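Local coordinates for ABC transporter sugar binding protein (Xanthomonas axonopodis pv. citri, PDB 3UOR) that probably binds maltose or related sugars in the periplasm as the substrate-binding component of an ABC transporter, at residues V138-T144 and I299-L305; A41-A45 and D61-I65; F223-G228 and H398-V402. All blocks are in the same frame, centred on the assembly; numbering follows the deposited sequence.

Contact 1. Residues V138-T144 and I299-L305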
# COMPACT_ATOMS: atom_id res chain seq x y z
N VAL A 138 -10.53 11.34 -1.07
CA VAL A 138 -9.94 11.33 -2.41
C VAL A 138 -8.54 10.75 -2.27
O VAL A 138 -7.79 11.17 -1.39
CB VAL A 138 -9.88 12.76 -3.02
CG1 VAL A 138 -9.19 12.74 -4.38
CG2 VAL A 138 -11.28 13.34 -3.15
N PRO A 139 -8.18 9.77 -3.12
CA PRO A 139 -6.86 9.18 -2.98
C PRO A 139 -5.80 10.25 -3.15
O PRO A 139 -5.91 11.04 -4.08
CB PRO A 139 -6.78 8.19 -4.16
CG PRO A 139 -8.21 7.89 -4.50
CD PRO A 139 -8.96 9.17 -4.22
N TRP A 140 -4.79 10.27 -2.29
CA TRP A 140 -3.72 11.25 -2.44
C TRP A 140 -2.49 10.64 -3.10
O TRP A 140 -2.01 11.13 -4.11
CB TRP A 140 -3.38 11.83 -1.07
CG TRP A 140 -2.36 12.91 -1.08
CD1 TRP A 140 -1.95 13.63 -2.15
CD2 TRP A 140 -1.64 13.41 0.05
NE1 TRP A 140 -0.98 14.54 -1.76
CE2 TRP A 140 -0.78 14.42 -0.41
CE3 TRP A 140 -1.62 13.07 1.41
CZ2 TRP A 140 0.08 15.12 0.43
CZ3 TRP A 140 -0.77 13.76 2.25
CH2 TRP A 140 0.07 14.78 1.76
N TYR A 141 -1.96 9.56 -2.53
CA TYR A 141 -0.85 8.86 -3.18
C TYR A 141 -0.97 7.38 -2.84
O TYR A 141 -1.69 7.01 -1.92
CB TYR A 141 0.50 9.40 -2.73
CG TYR A 141 0.80 9.18 -1.26
CD1 TYR A 141 1.35 7.98 -0.81
CD2 TYR A 141 0.51 10.16 -0.33
CE1 TYR A 141 1.61 7.78 0.53
CE2 TYR A 141 0.77 9.98 0.99
CZ TYR A 141 1.31 8.79 1.43
OH TYR A 141 1.55 8.64 2.77
N VAL A 142 -0.26 6.54 -3.57
CA VAL A 142 -0.48 5.10 -3.49
C VAL A 142 0.82 4.41 -3.07
O VAL A 142 1.91 4.74 -3.56
CB VAL A 142 -0.91 4.52 -4.85
CG1 VAL A 142 -1.31 3.05 -4.72
CG2 VAL A 142 -2.06 5.31 -5.41
N ASP A 143 0.69 3.47 -2.15
CA ASP A 143 1.79 2.60 -1.78
C ASP A 143 1.41 1.21 -2.25
O ASP A 143 0.36 0.69 -1.88
CB ASP A 143 1.96 2.63 -0.26
CG ASP A 143 2.93 1.56 0.24
OD1 ASP A 143 3.55 0.85 -0.58
OD2 ASP A 143 3.06 1.45 1.47
N THR A 144 2.22 0.62 -3.11
CA THR A 144 2.03 -0.78 -3.47
C THR A 144 3.40 -1.45 -3.53
O THR A 144 4.42 -0.77 -3.62
CB THR A 144 1.26 -0.93 -4.79
OG1 THR A 144 0.90 -2.31 -4.99
CG2 THR A 144 2.13 -0.50 -5.95
N ILE A 299 -1.24 -4.63 -3.54
CA ILE A 299 -1.89 -3.85 -2.48
C ILE A 299 -2.23 -2.43 -2.98
O ILE A 299 -1.45 -1.83 -3.72
CB ILE A 299 -0.92 -3.76 -1.28
CG1 ILE A 299 -1.01 -5.04 -0.45
CG2 ILE A 299 -1.23 -2.60 -0.39
CD1 ILE A 299 0.22 -5.24 0.40
N ALA A 300 -3.38 -1.91 -2.58
CA ALA A 300 -3.74 -0.52 -2.83
C ALA A 300 -3.54 0.28 -1.55
O ALA A 300 -4.52 0.69 -0.91
CB ALA A 300 -5.17 -0.42 -3.30
N GLY A 301 -2.28 0.47 -1.16
CA GLY A 301 -1.99 1.12 0.11
C GLY A 301 -1.81 2.59 -0.14
O GLY A 301 -2.00 3.05 -1.26
N GLY A 302 -1.42 3.33 0.89
CA GLY A 302 -1.15 4.75 0.73
C GLY A 302 -2.15 5.54 1.54
O GLY A 302 -2.74 5.02 2.48
N SER A 303 -2.37 6.80 1.16
CA SER A 303 -3.18 7.71 1.95
C SER A 303 -4.23 8.41 1.09
O SER A 303 -4.06 8.52 -0.12
CB SER A 303 -2.31 8.78 2.61
OG SER A 303 -1.48 8.20 3.59
N SER A 304 -5.29 8.87 1.74
CA SER A 304 -6.35 9.65 1.12
C SER A 304 -6.38 10.99 1.81
O SER A 304 -5.80 11.14 2.88
CB SER A 304 -7.71 8.99 1.34
OG SER A 304 -7.75 7.70 0.75
N LEU A 305 -7.07 11.95 1.21
CA LEU A 305 -7.34 13.21 1.87
C LEU A 305 -8.83 13.24 2.17
O LEU A 305 -9.63 12.88 1.33
CB LEU A 305 -6.98 14.39 0.96
CG LEU A 305 -5.46 14.57 0.81
CD1 LEU A 305 -5.14 15.27 -0.49
CD2 LEU A 305 -4.87 15.32 2.00
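Ser303 O takes N-H groups from both Trp140 and Tyr141, the mark of a classic beta bulge in an antiparallel pair of strands. Trp140 N donates to it at 2.9 Å. Tyr141 N reaches the same oxygen by a longer, weak bond. Ser303 N returns a bond to Tyr141 O at 3.2 Å. Before the bulge, Val138 and Leu305 form a hydrogen-bonded pair with two nearly straight bonds. Beyond it, Gly301 N donates to Asp143 O through a bent bond. The return bond from Asp143 N to Gly301 O, 2.9 Å, comes from above the carbonyl plane, 72° out of it, rather than along a lone pair. Gly302 stands against Val142 without a side chain, and its CA makes a C-H...O contact with Tyr141 O. At the end, Thr144 OG1 donates to Ile299 O at 2.7 Å, on a lone pair.

Among the side chains, Trp140 and Leu305 make the apolar contact. Leu305 CD1 sits over one face of the indole, 3.9 Å from the centroid of the five-membered ring of Trp140. CD2 of Tyr141 lies over the opposite face. Tyr141 CG lies between its backbone N and carbonyl carbon (chi1 64°), which brings the phenol back over Ser303, with CE2 3.7 Å from Ser303 CB.

Further out, Phe333 stacks on Trp140, and Leu305 packs on helix 314-324. Gln88 bonds Ser303 OG, Asn129 bonds Ser304 OG, Gln364 NE2 also bonds Thr144 OG1, and Arg145 pairs with Asp143. Most of the contact is buried. Its backbone groups bond across the strands, while the buried hydroxyls of Ser303 and Ser304 find their partners outside the pair.

Contact 2. Residues A41-A45 and D61-I65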
# COMPACT_ATOMS: atom_id res chain seq x y z
N ALA A 41 4.08 15.31 5.40
CA ALA A 41 3.76 16.62 5.95
C ALA A 41 4.81 17.67 5.55
O ALA A 41 4.46 18.79 5.18
CB ALA A 41 3.65 16.54 7.46
N GLU A 42 6.09 17.31 5.65
CA GLU A 42 7.17 18.24 5.32
C GLU A 42 7.09 18.66 3.86
O GLU A 42 7.17 19.85 3.53
CB GLU A 42 8.53 17.59 5.54
CG GLU A 42 8.86 17.20 6.96
CD GLU A 42 10.23 16.53 7.05
OE1 GLU A 42 11.14 16.95 6.30
OE2 GLU A 42 10.39 15.59 7.85
N VAL A 43 6.95 17.68 2.99
CA VAL A 43 6.90 17.94 1.57
C VAL A 43 5.62 18.67 1.18
O VAL A 43 5.68 19.67 0.45
CB VAL A 43 7.05 16.63 0.77
CG1 VAL A 43 7.00 16.91 -0.71
CG2 VAL A 43 8.35 15.96 1.13
N VAL A 44 4.47 18.22 1.66
CA VAL A 44 3.23 18.90 1.27
C VAL A 44 3.23 20.35 1.75
O VAL A 44 2.58 21.20 1.16
CB VAL A 44 1.94 18.18 1.74
CG1 VAL A 44 1.65 18.48 3.21
CG2 VAL A 44 0.75 18.63 0.87
N ALA A 45 3.97 20.65 2.83
CA ALA A 45 4.06 22.03 3.29
C ALA A 45 4.75 22.92 2.24
O ALA A 45 4.40 24.09 2.10
CB ALA A 45 4.79 22.12 4.63
N ASP A 61 -2.64 26.02 7.45
CA ASP A 61 -1.78 25.69 8.57
C ASP A 61 -1.50 24.20 8.56
O ASP A 61 -2.36 23.39 8.93
CB ASP A 61 -2.46 26.10 9.88
CG ASP A 61 -1.71 25.60 11.10
OD1 ASP A 61 -0.48 25.36 11.00
OD2 ASP A 61 -2.35 25.45 12.16
N VAL A 62 -0.30 23.83 8.12
CA VAL A 62 0.07 22.42 8.04
C VAL A 62 0.72 21.94 9.33
O VAL A 62 1.73 22.50 9.78
CB VAL A 62 1.00 22.13 6.84
CG1 VAL A 62 1.37 20.66 6.82
CG2 VAL A 62 0.32 22.51 5.54
N GLN A 63 0.13 20.92 9.94
CA GLN A 63 0.67 20.32 11.15
C GLN A 63 1.21 18.95 10.82
O GLN A 63 0.53 18.14 10.18
CB GLN A 63 -0.41 20.19 12.23
CG GLN A 63 -0.68 21.46 13.02
CD GLN A 63 0.36 21.69 14.10
OE1 GLN A 63 1.30 22.47 13.92
NE2 GLN A 63 0.19 21.01 15.23
N ASN A 64 2.44 18.68 11.25
CA ASN A 64 3.08 17.39 11.05
C ASN A 64 2.88 16.52 12.27
O ASN A 64 3.48 16.74 13.32
CB ASN A 64 4.57 17.57 10.77
CG ASN A 64 5.30 16.24 10.56
OD1 ASN A 64 4.83 15.18 10.98
ND2 ASN A 64 6.45 16.31 9.91
N ILE A 65 2.02 15.51 12.13
CA ILE A 65 1.76 14.58 13.21
C ILE A 65 2.46 13.27 12.92
O ILE A 65 2.36 12.76 11.82
CB ILE A 65 0.27 14.32 13.34
CG1 ILE A 65 -0.46 15.65 13.38
CG2 ILE A 65 -0.01 13.48 14.57
CD1 ILE A 65 -1.91 15.51 13.55
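Ala41 and Asn64 make the closest approach between helix 39-52 and strand 58-64. The helix and strand segments run nearly antiparallel, with their axes 8.4 Å apart at the nearest point. No hydrogen bond joins them, and the contact is one of packing.

The apolar contacts centre on Val62. Its CG1 is anti to the backbone N (chi1 179°), and this branch is the one directed at the helix. There it meets two side chains one residue apart: CG1 of Val44 at 4.2 Å and CB of Ala45 at 4.3 Å. The same methyl also lies 4.0 Å from Ala41 O. That oxygen accepts the helical bond from Ala45 N, so the methyl packs beside a carbonyl already used within the helix.

The mixed contacts are those of the Asn64 amide. It packs on the methyl of Ala41, with Asn64 CG 3.5 Å from Ala41 CB. ND2 of Asn64 also passes 3.9 Å from Glu42 CG. This is contact with the aliphatic part of the glutamate, whose carboxylate plane is turned 34° from the amide plane.

The polar grip on the asparagine comes from outside the pair. Asn64 OD1 accepts a hydrogen bond from Gly38 N, just before the helix, and this ties the end of the strand to the helix start. Ala41 and Val44 also touch Ala36 and Phe34 of strand 30-36, which pairs in parallel with strand 58-64. The arrangement is that of a beta-alpha-beta unit, with helix 39-52 packed on the two parallel strands it connects, as in the alpha/beta lobes of periplasmic binding proteins.

Contact 3. Residues F223-G228 and H398-V402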
# COMPACT_ATOMS: atom_id res chain seq x y z
N PHE A 223 -6.81 -18.04 -0.09
CA PHE A 223 -5.75 -17.87 0.91
C PHE A 223 -4.85 -19.11 1.02
O PHE A 223 -3.62 -18.98 1.12
CB PHE A 223 -6.25 -17.44 2.29
CG PHE A 223 -5.11 -17.11 3.22
CD1 PHE A 223 -4.36 -15.96 3.02
CD2 PHE A 223 -4.74 -17.99 4.22
CE1 PHE A 223 -3.28 -15.67 3.84
CE2 PHE A 223 -3.66 -17.69 5.06
CZ PHE A 223 -2.92 -16.54 4.86
N ARG A 224 -5.44 -20.30 0.94
CA ARG A 224 -4.65 -21.52 0.95
C ARG A 224 -3.64 -21.56 -0.20
O ARG A 224 -2.52 -22.06 -0.03
CB ARG A 224 -5.53 -22.76 0.89
CG ARG A 224 -6.35 -22.99 2.16
CD ARG A 224 -7.21 -24.22 1.95
NE ARG A 224 -8.14 -24.52 3.05
CZ ARG A 224 -7.86 -25.36 4.04
NH1 ARG A 224 -6.68 -25.96 4.10
NH2 ARG A 224 -8.76 -25.61 4.96
N LYS A 225 -4.03 -21.04 -1.36
CA LYS A 225 -3.13 -21.06 -2.53
C LYS A 225 -2.00 -20.04 -2.27
O LYS A 225 -0.82 -20.33 -2.48
CB LYS A 225 -3.91 -20.72 -3.81
CG LYS A 225 -3.22 -21.07 -5.13
CD LYS A 225 -3.96 -20.41 -6.31
CE LYS A 225 -3.63 -21.02 -7.68
NZ LYS A 225 -2.23 -20.84 -8.14
N ALA A 226 -2.36 -18.88 -1.75
CA ALA A 226 -1.38 -17.83 -1.44
C ALA A 226 -0.40 -18.24 -0.34
O ALA A 226 0.83 -18.07 -0.45
CB ALA A 226 -2.12 -16.51 -1.06
N LEU A 227 -0.95 -18.79 0.74
CA LEU A 227 -0.11 -19.38 1.78
C LEU A 227 0.85 -20.42 1.20
O LEU A 227 2.04 -20.44 1.52
CB LEU A 227 -0.96 -20.03 2.90
CG LEU A 227 -0.14 -20.61 4.07
CD1 LEU A 227 0.73 -19.48 4.68
CD2 LEU A 227 -1.07 -21.21 5.13
N GLY A 228 0.33 -21.29 0.35
CA GLY A 228 1.17 -22.31 -0.25
C GLY A 228 2.35 -21.74 -1.04
O GLY A 228 3.51 -22.15 -0.85
N HIS A 398 -0.59 -26.20 7.06
CA HIS A 398 -1.38 -25.17 6.42
C HIS A 398 -2.83 -25.33 6.85
O HIS A 398 -3.52 -24.33 7.08
CB HIS A 398 -1.22 -25.21 4.89
CG HIS A 398 0.16 -24.86 4.43
ND1 HIS A 398 0.47 -24.61 3.11
CD2 HIS A 398 1.31 -24.69 5.12
CE1 HIS A 398 1.76 -24.33 3.01
NE2 HIS A 398 2.29 -24.36 4.22
N ASP A 399 -3.29 -26.57 6.96
CA ASP A 399 -4.63 -26.85 7.48
C ASP A 399 -4.80 -26.23 8.86
O ASP A 399 -5.81 -25.58 9.11
CB ASP A 399 -4.91 -28.36 7.58
CG ASP A 399 -5.34 -28.97 6.25
OD1 ASP A 399 -5.25 -30.21 6.11
OD2 ASP A 399 -5.76 -28.21 5.35
N ALA A 400 -3.84 -26.47 9.76
CA ALA A 400 -3.91 -25.97 11.14
C ALA A 400 -3.85 -24.45 11.11
O ALA A 400 -4.59 -23.78 11.81
CB ALA A 400 -2.73 -26.52 12.01
N ALA A 401 -2.94 -23.92 10.30
CA ALA A 401 -2.72 -22.48 10.19
C ALA A 401 -4.03 -21.78 9.86
O ALA A 401 -4.47 -20.90 10.59
CB ALA A 401 -1.68 -22.16 9.13
N VAL A 402 -4.67 -22.17 8.76
CA VAL A 402 -5.84 -21.42 8.28
C VAL A 402 -7.06 -21.61 9.20
O VAL A 402 -7.89 -20.71 9.37
CB VAL A 402 -6.17 -21.75 6.80
CG1 VAL A 402 -4.95 -21.44 5.91
CG2 VAL A 402 -6.56 -23.22 6.65
O HOH W 1 -1.93 -23.99 1.89
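Val402 divides its two methyls between an apolar centre and a charged group. CG1 meets Leu227 CD2 at 4.0 Å and the edge of the Phe223 ring, where CD2 of Phe223 lies 3.8 Å away. Leu227 CD2 continues to Ala401 CB. The leucine also lies over the His398 imidazole, with Leu227 CG 4.2 Å from the ring centroid and only 9° off the normal. This is a CH-pi contact on the ring face.

The other methyl, Val402 CG2, lies over the centre of the Arg224 guanidinium, 3.6 Å from CZ. The arginine chain is extended from CG to NE and crosses Val402 at about a right angle. It thus carries the charge over the valine to the far helix. There NH1 of Arg224 makes a salt bridge with OD2 of Asp399 at 2.7 Å. The carboxylate meets the edge of the guanidinium, but the two planes are 77° apart and one oxygen makes the bond. Arg224 NE is bonded to the carbonyl of Arg219, which holds the group from its other end.

A water adds a second polar link: it donates to Arg224 O and is hydrogen-bonded to His398 ND1 at 2.8 Å. The other ring nitrogen, NE2, bonds Asp231, farther along helix 221-235. The histidine is thus held at both nitrogens.

The N-to-C directions of the two helix segments make an angle of 123°. Helix 377-394 lies alongside, touching Phe223, His398 and Ala401, while helix 195-202 packs against Phe223 and Ala226.

Contact 1 is core, contacts 2 and 3 are partly buried, and contact 3 lies across the chain's centre from contact 2. Contacts 1 and 2 reach the same mixed sheet and touch: CZ2 of Trp140 lies 3.6 Å from CG2 of Val44. The buried strand pair of contact 1 relies mainly on bonds between backbones. The two outer contacts, each involving a helix, rely mainly on side chains. Of these, contact 2 is held by packing alone, whereas contact 3 adds polar links at its rim. Its centre is about 28 Å from that of contact 1 and about 42 Å from that of contact 2. Charge pairing across the segments is confined to contact 3.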